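Local atomic coordinates of major capsid protein (Human herpesvirus 1, PDB entry 1NO7), a protein that forms the pentons and hexons of the herpes simplex virus capsid shell, here represented by its protease-resistant upper domain. Residues 179-184 with 214-219; 282-287 with 362-367. One frame throughout, in Å; residues are numbered along the deposited sequence.

Contact 1: residues 179-184 with 214-219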
loop_
_atom_site.group_PDB
_atom_site.type_symbol
_atom_site.label_atom_id
_atom_site.label_comp_id
_atom_site.label_asym_id
_atom_site.label_seq_id
_atom_site.Cartn_x
_atom_site.Cartn_y
_atom_site.Cartn_z
ATOM N N LEU A 179 3.773 5.264 13.860
ATOM C CA LEU A 179 5.198 5.255 14.212
ATOM C C LEU A 179 5.597 3.836 14.621
ATOM O O LEU A 179 6.662 3.348 14.210
ATOM C CB LEU A 179 5.511 6.240 15.347
ATOM C CG LEU A 179 5.014 7.675 15.170
ATOM C CD1 LEU A 179 3.487 7.661 15.361
ATOM C CD2 LEU A 179 5.680 8.622 16.185
ATOM N N LEU A 180 4.748 3.181 15.418
ATOM C CA LEU A 180 5.036 1.814 15.837
ATOM C C LEU A 180 5.201 0.949 14.591
ATOM O O LEU A 180 6.235 0.282 14.420
ATOM C CB LEU A 180 3.904 1.248 16.695
ATOM C CG LEU A 180 4.032 1.513 18.193
ATOM C CD1 LEU A 180 2.999 0.645 18.985
ATOM C CD2 LEU A 180 5.481 1.192 18.605
ATOM N N GLN A 181 4.174 0.970 13.729
ATOM C CA GLN A 181 4.172 0.216 12.473
ATOM C C GLN A 181 5.435 0.566 11.687
ATOM O O GLN A 181 6.112 -0.309 11.141
ATOM C CB GLN A 181 2.931 0.570 11.648
ATOM C CG GLN A 181 3.051 0.196 10.173
ATOM C CD GLN A 181 1.983 0.855 9.306
ATOM O OE1 GLN A 181 1.729 2.064 9.417
ATOM N NE2 GLN A 181 1.364 0.071 8.423
ATOM N N ALA A 182 5.748 1.854 11.638
ATOM C CA ALA A 182 6.941 2.303 10.939
ATOM C C ALA A 182 8.162 1.576 11.520
ATOM O O ALA A 182 8.952 0.987 10.771
ATOM C CB ALA A 182 7.097 3.819 11.091
ATOM N N ALA A 183 8.299 1.621 12.853
ATOM C CA ALA A 183 9.404 0.969 13.569
ATOM C C ALA A 183 9.373 -0.542 13.335
ATOM O O ALA A 183 10.408 -1.166 13.091
ATOM C CB ALA A 183 9.301 1.262 15.057
ATOM N N ILE A 184 8.172 -1.112 13.407
ATOM C CA ILE A 184 7.950 -2.581 13.204
ATOM C C ILE A 184 7.801 -2.848 11.773
ATOM O O ILE A 184 6.798 -3.377 11.288
ATOM C CB ILE A 184 6.661 -3.156 13.773
ATOM C CG1 ILE A 184 6.303 -2.520 15.110
ATOM C CG2 ILE A 184 6.767 -4.673 13.897
ATOM C CD1 ILE A 184 4.813 -2.540 15.412
ATOM N N PHE A 214 -4.129 -2.543 13.747
ATOM C CA PHE A 214 -3.276 -2.185 12.607
ATOM C C PHE A 214 -3.692 -2.607 11.184
ATOM O O PHE A 214 -2.817 -2.901 10.348
ATOM C CB PHE A 214 -1.859 -2.681 12.848
ATOM C CG PHE A 214 -1.246 -2.166 14.113
ATOM C CD1 PHE A 214 -1.751 -2.554 15.357
ATOM C CD2 PHE A 214 -0.147 -1.300 14.068
ATOM C CE1 PHE A 214 -1.180 -2.098 16.532
ATOM C CE2 PHE A 214 0.442 -0.829 15.244
ATOM C CZ PHE A 214 -0.074 -1.227 16.479
ATOM N N VAL A 215 -4.996 -2.612 10.892
ATOM C CA VAL A 215 -5.505 -3.007 9.565
ATOM C C VAL A 215 -4.849 -2.329 8.347
ATOM O O VAL A 215 -5.008 -2.794 7.211
ATOM C CB VAL A 215 -6.976 -2.718 9.464
ATOM C CG1 VAL A 215 -7.720 -3.477 10.524
ATOM C CG2 VAL A 215 -7.194 -1.215 9.624
ATOM N N ASN A 216 -4.132 -1.227 8.566
ATOM C CA ASN A 216 -3.493 -0.527 7.455
ATOM C C ASN A 216 -2.182 -1.199 6.987
ATOM O O ASN A 216 -1.465 -0.668 6.123
ATOM C CB ASN A 216 -3.251 0.952 7.830
ATOM C CG ASN A 216 -1.902 1.183 8.500
ATOM O OD1 ASN A 216 -1.661 0.744 9.635
ATOM N ND2 ASN A 216 -1.009 1.876 7.791
ATOM N N ASP A 217 -1.879 -2.368 7.549
ATOM C CA ASP A 217 -0.662 -3.102 7.188
ATOM C C ASP A 217 -0.903 -4.616 7.250
ATOM O O ASP A 217 -1.129 -5.181 8.335
ATOM C CB ASP A 217 0.481 -2.742 8.139
ATOM C CG ASP A 217 1.793 -3.416 7.760
ATOM O OD1 ASP A 217 1.796 -4.658 7.556
ATOM O OD2 ASP A 217 2.826 -2.703 7.674
ATOM N N TYR A 218 -0.811 -5.293 6.107
ATOM C CA TYR A 218 -1.068 -6.725 6.104
ATOM C C TYR A 218 -0.087 -7.521 6.947
ATOM O O TYR A 218 -0.496 -8.369 7.749
ATOM C CB TYR A 218 -1.084 -7.300 4.680
ATOM C CG TYR A 218 -1.880 -8.588 4.625
ATOM C CD1 TYR A 218 -3.227 -8.596 5.003
ATOM C CD2 TYR A 218 -1.278 -9.809 4.304
ATOM C CE1 TYR A 218 -3.956 -9.777 5.077
ATOM C CE2 TYR A 218 -2.003 -11.007 4.375
ATOM C CZ TYR A 218 -3.343 -10.979 4.771
ATOM O OH TYR A 218 -4.070 -12.147 4.922
ATOM N N SER A 219 1.204 -7.260 6.758
ATOM C CA SER A 219 2.231 -7.965 7.508
ATOM C C SER A 219 1.860 -8.053 8.986
ATOM O O SER A 219 1.913 -9.134 9.584
ATOM C CB SER A 219 3.574 -7.260 7.347
ATOM O OG SER A 219 4.112 -7.483 6.055
#
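Gln181, on the last turn of helix 176-183, reaches across to Phe214, Asn216 and Asp217 in the loop that leads into helix 218-226. That loop holds a type I beta turn from Phe214 to Asp217, and Asp217 is the N-cap of the following helix. The Gln181 side chain starts beside an aromatic ring: its CB lies at the edge of the Phe214 ring, 4.3 Å from CD2. Leu180 CB meets the same edge at CE2. Gln181 CG is anti to the backbone N (chi1 162°), and the chain runs on extended. Gln181 CG passes 3.8 Å from Asp217 OD2. Gln181 CD lies 3.5 Å from Asn216 ND2. At the tip the amide is gripped at both ends. Gln181 OE1 accepts a hydrogen bond from Asn216 ND2 at 3.2 Å. The donor lies in the carbonyl plane but well to the side of the C=O direction, at a C=O...N angle of 94°. The two amides meet tip to tip with their planes 71° apart. Gln181 NE2 donates to the anti lone pair of Asp217 OD2 over 3.2 Å. Both bonds together should fix the rotation of the Gln181 amide. Asn216 ND2 also donates to Leu488 O, and Asp217 OD2 has a further partner in Trp287. One carboxylate serves both the glutamine and the helix start, for Asp217 OD1 caps Leu220 N.

Contact 2: residues 282-287 with 362-367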
loop_
_atom_site.group_PDB
_atom_site.type_symbol
_atom_site.label_atom_id
_atom_site.label_comp_id
_atom_site.label_asym_id
_atom_site.label_seq_id
_atom_site.Cartn_x
_atom_site.Cartn_y
_atom_site.Cartn_z
ATOM N N LEU A 282 4.216 -5.991 -8.537
ATOM C CA LEU A 282 4.539 -6.075 -7.131
ATOM C C LEU A 282 3.600 -5.101 -6.452
ATOM O O LEU A 282 3.286 -4.035 -6.997
ATOM C CB LEU A 282 6.016 -5.747 -6.877
ATOM C CG LEU A 282 6.617 -4.512 -7.538
ATOM C CD1 LEU A 282 6.475 -3.328 -6.594
ATOM C CD2 LEU A 282 8.084 -4.760 -7.843
ATOM N N PRO A 283 3.106 -5.482 -5.264
ATOM C CA PRO A 283 2.179 -4.666 -4.479
ATOM C C PRO A 283 2.703 -3.264 -4.277
ATOM O O PRO A 283 3.904 -3.020 -4.356
ATOM C CB PRO A 283 2.026 -5.455 -3.180
ATOM C CG PRO A 283 3.326 -6.191 -3.071
ATOM C CD PRO A 283 3.587 -6.637 -4.484
ATOM N N PRO A 284 1.800 -2.323 -4.004
ATOM C CA PRO A 284 2.133 -0.914 -3.794
ATOM C C PRO A 284 3.201 -0.671 -2.743
ATOM O O PRO A 284 4.120 0.102 -3.000
ATOM C CB PRO A 284 0.794 -0.304 -3.411
ATOM C CG PRO A 284 0.139 -1.442 -2.641
ATOM C CD PRO A 284 0.443 -2.624 -3.516
ATOM N N LEU A 285 3.089 -1.351 -1.598
ATOM C CA LEU A 285 4.037 -1.196 -0.484
ATOM C C LEU A 285 4.827 -2.470 -0.189
ATOM O O LEU A 285 4.249 -3.527 0.085
ATOM C CB LEU A 285 3.267 -0.751 0.758
ATOM C CG LEU A 285 2.591 0.613 0.542
ATOM C CD1 LEU A 285 1.722 1.034 1.738
ATOM C CD2 LEU A 285 3.704 1.641 0.295
ATOM N N VAL A 286 6.150 -2.374 -0.229
ATOM C CA VAL A 286 6.977 -3.553 0.004
ATOM C C VAL A 286 8.034 -3.381 1.082
ATOM O O VAL A 286 9.017 -2.654 0.883
ATOM C CB VAL A 286 7.729 -3.946 -1.266
ATOM C CG1 VAL A 286 8.199 -5.394 -1.174
ATOM C CG2 VAL A 286 6.855 -3.717 -2.454
ATOM N N TRP A 287 7.866 -4.068 2.208
ATOM C CA TRP A 287 8.851 -3.972 3.283
ATOM C C TRP A 287 10.147 -4.734 2.952
ATOM O O TRP A 287 11.242 -4.187 3.075
ATOM C CB TRP A 287 8.246 -4.483 4.586
ATOM C CG TRP A 287 7.326 -3.489 5.236
ATOM C CD1 TRP A 287 6.030 -3.706 5.661
ATOM C CD2 TRP A 287 7.651 -2.146 5.622
ATOM N NE1 TRP A 287 5.540 -2.577 6.292
ATOM C CE2 TRP A 287 6.513 -1.607 6.283
ATOM C CE3 TRP A 287 8.796 -1.343 5.479
ATOM C CZ2 TRP A 287 6.494 -0.301 6.802
ATOM C CZ3 TRP A 287 8.776 -0.036 5.998
ATOM C CH2 TRP A 287 7.632 0.464 6.650
ATOM N N TYR A 362 -4.807 -7.761 -0.563
ATOM C CA TYR A 362 -5.193 -6.867 0.517
ATOM C C TYR A 362 -5.158 -5.396 0.097
ATOM O O TYR A 362 -6.154 -4.676 0.236
ATOM C CB TYR A 362 -4.251 -7.070 1.707
ATOM C CG TYR A 362 -4.774 -6.455 2.977
ATOM C CD1 TYR A 362 -5.765 -7.100 3.723
ATOM C CD2 TYR A 362 -4.344 -5.194 3.395
ATOM C CE1 TYR A 362 -6.323 -6.500 4.861
ATOM C CE2 TYR A 362 -4.896 -4.584 4.525
ATOM C CZ TYR A 362 -5.886 -5.243 5.248
ATOM O OH TYR A 362 -6.463 -4.639 6.339
ATOM N N TYR A 363 -4.005 -4.965 -0.419
ATOM C CA TYR A 363 -3.790 -3.575 -0.831
ATOM C C TYR A 363 -4.589 -3.074 -2.032
ATOM O O TYR A 363 -5.017 -1.902 -2.059
ATOM C CB TYR A 363 -2.299 -3.337 -1.080
ATOM C CG TYR A 363 -1.534 -3.288 0.202
ATOM C CD1 TYR A 363 -1.473 -4.399 1.039
ATOM C CD2 TYR A 363 -0.953 -2.104 0.638
ATOM C CE1 TYR A 363 -0.860 -4.330 2.289
ATOM C CE2 TYR A 363 -0.336 -2.020 1.886
ATOM C CZ TYR A 363 -0.294 -3.133 2.711
ATOM O OH TYR A 363 0.292 -3.038 3.962
ATOM N N TYR A 364 -4.787 -3.956 -3.016
ATOM C CA TYR A 364 -5.525 -3.610 -4.226
ATOM C C TYR A 364 -7.013 -3.927 -4.149
ATOM O O TYR A 364 -7.792 -3.422 -4.946
ATOM C CB TYR A 364 -4.904 -4.304 -5.437
ATOM C CG TYR A 364 -3.567 -3.708 -5.846
ATOM C CD1 TYR A 364 -2.450 -4.531 -6.055
ATOM C CD2 TYR A 364 -3.421 -2.324 -6.052
ATOM C CE1 TYR A 364 -1.209 -3.998 -6.460
ATOM C CE2 TYR A 364 -2.189 -1.772 -6.462
ATOM C CZ TYR A 364 -1.081 -2.620 -6.659
ATOM O OH TYR A 364 0.167 -2.106 -7.022
ATOM N N VAL A 365 -7.429 -4.749 -3.198
ATOM C CA VAL A 365 -8.851 -5.041 -3.103
ATOM C C VAL A 365 -9.427 -4.656 -1.747
ATOM O O VAL A 365 -10.270 -3.748 -1.637
ATOM C CB VAL A 365 -9.128 -6.516 -3.315
ATOM C CG1 VAL A 365 -10.628 -6.763 -3.296
ATOM C CG2 VAL A 365 -8.526 -6.965 -4.623
ATOM N N MET A 366 -8.967 -5.374 -0.724
ATOM C CA MET A 366 -9.386 -5.167 0.656
ATOM C C MET A 366 -9.327 -3.689 1.076
ATOM O O MET A 366 -10.326 -3.136 1.557
ATOM C CB MET A 366 -8.508 -6.022 1.572
ATOM C CG MET A 366 -8.623 -7.528 1.324
ATOM S SD MET A 366 -10.027 -8.319 2.253
ATOM C CE MET A 366 -11.237 -6.947 2.338
ATOM N N VAL A 367 -8.169 -3.055 0.896
ATOM C CA VAL A 367 -8.015 -1.645 1.257
ATOM C C VAL A 367 -9.084 -0.762 0.585
ATOM O O VAL A 367 -9.892 -0.099 1.265
ATOM C CB VAL A 367 -6.628 -1.101 0.843
ATOM C CG1 VAL A 367 -6.564 0.400 1.099
ATOM C CG2 VAL A 367 -5.534 -1.823 1.596
#
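Pro284 meets two consecutive tyrosines, Tyr363 and Tyr364, of the long helix 353-371. It belongs to the loop between helices 269-273 and 290-296, so the contact is a proline-aromatic packing of loop on helix. The helix has a wider pi-type turn at 362-366, where Val367 N bonds to Tyr362 O. The two tyrosine rings receive the proline differently. Tyr364 offers a face: Pro284 CD stands over it in a CH-pi contact, 3.9 Å from the ring centroid and 30° off the ring normal. Pro284 CD is displaced toward the phenol end and is nearest to Tyr364 CZ, at 3.5 Å. The two side chains approach tip to tip. Tyr364 OH comes 3.4 Å from Pro284 N. That tertiary amide nitrogen has no hydrogen to give and is a poor acceptor, its lone pair being delocalised into the carbonyl, so this is contact without a bond. Tyr363 lies obliquely to the proline. Its CG is anti to the carbonyl carbon (chi1 -73°). Pro284 CG touches Tyr363 CB at 3.5 Å and reaches Tyr363 CD2 as well. The next loop residue, Leu285, crosses Tyr363 at about a right angle and meets the ring at its edge. Leu483 makes backbone hydrogen bonds with Pro284 and Val286, and Phe514 packs on Pro284. Leu488 of strand 486-489 touches both Leu285 and Val367. The contact of Leu285 with the Tyr363 ring is made by the methyl Leu285 CD1, 3.7 Å from Tyr363 CE2.

Contact 1 and contact 2 follow each other along the chain, yet their centres are only about 13 Å apart and they touch in the interior of the upper domain. Both segments of contact 2 reach segment 214-219. From the 282-287 side, Trp287 NE1 hydrogen-bonds Asp217 OD2 at 3.0 Å, which gives that carboxylate oxygen a second donor. From helix 353-371, Tyr362 OH probably hydrogen-bonds Val215 O, and the Tyr362 ring meets that of Tyr218. Tyr363 OH makes a weak bond to Tyr218 N, 3.3 Å away. Strand 486-489 is a further link, since its Leu488 is a neighbour common to both contacts.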